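Local coordinates for iron-rich dpsA-homolog protein (Halobacterium salinarum, PDB 1TJO) that oxidises and stores iron inside a hollow shell of twelve identical subunits, shielding DNA from oxidative damage, at the interface of chains A and B. Numbering follows the deposited sequence. Chains: chain A/B, Iron-rich dpsA-homolog protein.

The interface of chains A and B. Residues chain A 123, 163-164, 167; chain B 17-20, 87.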
loop_
_atom_site.group_PDB
_atom_site.type_symbol
_atom_site.label_atom_id
_atom_site.label_comp_id
_atom_site.label_asym_id
_atom_site.label_seq_id
_atom_site.Cartn_x
_atom_site.Cartn_y
_atom_site.Cartn_z
ATOM N N MET A 123 -24.347 22.976 -13.518
ATOM C CA MET A 123 -24.678 23.649 -12.269
ATOM C C MET A 123 -26.189 23.632 -12.037
ATOM O O MET A 123 -26.625 23.392 -10.935
ATOM C CB MET A 123 -24.155 25.090 -12.257
ATOM C CG MET A 123 -23.900 25.546 -10.834
ATOM S SD MET A 123 -23.162 27.204 -10.718
ATOM C CE MET A 123 -24.350 28.056 -11.356
ATOM N N ALA A 163 -21.055 20.699 -6.847
ATOM C CA ALA A 163 -21.794 21.880 -7.307
ATOM C C ALA A 163 -21.066 23.167 -6.940
ATOM O O ALA A 163 -20.949 24.096 -7.739
ATOM C CB ALA A 163 -23.177 21.894 -6.731
ATOM N N HIS A 164 -20.566 23.201 -5.730
ATOM C CA HIS A 164 -19.786 24.339 -5.231
ATOM C C HIS A 164 -18.506 24.546 -6.060
ATOM O O HIS A 164 -18.161 25.695 -6.351
ATOM C CB HIS A 164 -19.473 24.150 -3.744
ATOM C CG HIS A 164 -18.425 25.062 -3.239
ATOM N ND1 HIS A 164 -17.138 24.642 -2.985
ATOM C CD2 HIS A 164 -18.449 26.392 -3.006
ATOM C CE1 HIS A 164 -16.424 25.678 -2.578
ATOM N NE2 HIS A 164 -17.192 26.751 -2.589
ATOM N N GLU A 167 -19.477 26.267 -9.208
ATOM C CA GLU A 167 -19.718 27.659 -8.895
ATOM C C GLU A 167 -18.414 28.457 -8.840
ATOM O O GLU A 167 -18.317 29.527 -9.429
ATOM C CB GLU A 167 -20.495 27.810 -7.569
ATOM C CG GLU A 167 -20.921 29.240 -7.278
ATOM C CD GLU A 167 -22.129 29.364 -6.361
ATOM O OE1 GLU A 167 -21.969 29.075 -5.167
ATOM O OE2 GLU A 167 -23.209 29.814 -6.822
ATOM N N SER B 17 -25.835 30.994 -1.993
ATOM C CA SER B 17 -25.274 30.273 -3.124
ATOM C C SER B 17 -26.356 29.826 -4.078
ATOM O O SER B 17 -27.320 29.175 -3.681
ATOM C CB SER B 17 -24.537 29.040 -2.647
ATOM O OG SER B 17 -24.251 28.180 -3.753
ATOM N N ASP B 18 -26.177 30.134 -5.350
ATOM C CA ASP B 18 -27.124 29.705 -6.361
ATOM C C ASP B 18 -26.886 28.253 -6.712
ATOM O O ASP B 18 -27.840 27.516 -6.947
ATOM C CB ASP B 18 -27.020 30.571 -7.608
ATOM C CG ASP B 18 -27.635 31.943 -7.415
ATOM O OD1 ASP B 18 -28.880 32.035 -7.379
ATOM O OD2 ASP B 18 -26.945 32.989 -7.287
ATOM N N ALA B 19 -25.627 27.830 -6.695
ATOM C CA ALA B 19 -25.311 26.448 -7.033
ATOM C C ALA B 19 -25.936 25.510 -6.004
ATOM O O ALA B 19 -26.462 24.453 -6.365
ATOM C CB ALA B 19 -23.828 26.222 -7.131
ATOM N N LEU B 20 -25.894 25.912 -4.742
ATOM C CA LEU B 20 -26.406 25.080 -3.668
ATOM C C LEU B 20 -27.867 25.423 -3.353
ATOM O O LEU B 20 -28.431 24.857 -2.461
ATOM C CB LEU B 20 -25.567 25.239 -2.403
ATOM C CG LEU B 20 -24.091 24.929 -2.630
ATOM C CD1 LEU B 20 -23.290 25.089 -1.389
ATOM C CD2 LEU B 20 -23.952 23.514 -3.209
ATOM N N ALA B 87 -18.835 28.209 1.188
ATOM C CA ALA B 87 -19.746 27.639 0.220
ATOM C C ALA B 87 -21.117 28.303 0.302
ATOM O O ALA B 87 -21.811 28.384 -0.731
ATOM C CB ALA B 87 -19.883 26.155 0.434
HETATM O O HOH W 1 -27.657 25.247 -9.182
HETATM O O HOH W 2 -24.120 32.367 -5.966
HETATM O O HOH W 3 -25.549 23.800 -8.594
#
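A:Glu167, on helix 146-169, takes hydrogen bonds from the N-terminal segment of chain B through both carboxylate oxygens. B:Ser17 OG, the side-chain hydroxyl, donates to A:Glu167 OE1 at 2.8 Å. It meets the syn side of that oxygen, 27° out of the carboxylate plane. The backbone amide B:Ala19 N donates to A:Glu167 OE2 at 3.1 Å, from well above the plane. The amide of B:Asp18 adds a weak bond to the same oxygen. CG of A:Glu167 points away from the backbone N (chi1 -173°) and the chain stays extended beyond it, which carries the carboxylate out to the B segment. Within chain B, B:Leu20 N donates to B:Ser17 OG at 3.0 Å, so the hydroxyl accepts from its own chain while donating to the carboxylate, which probably steadies the turn.

Water extends the polar contact. Water 2 links A:Glu167 OE2 with B:Asp18 N and OD2. Waters 1 and 3 join A:Met123 O to B:Ala19 O.

Apolar packing centres on the methyl of B:Ala19. B:Ala19 CB lies 3.7 Å from A:Glu167 CB, and A:Met123 CG and SD approach it from helix 115-142. B:Leu20 CD2 touches A:Ala163 CB at 4.0 Å. Further along, A:His164 CD2 on the imidazole rests 3.7 Å from B:Ala87 CA, at the end of helix 60-87.

A glutamine in place of A:Glu167 keeps one acceptor oxygen but turns the other into an NH2, and would probably leave either the B:Ser17 hydroxyl or the B:Ala19 amide without its acceptor.

This subunit interface of the dodecamer probably helps to hold the N-terminal segment of one chain against a helix of its neighbour. It also places A:His164, a residue of the iron translocation path, against the adjoining subunit.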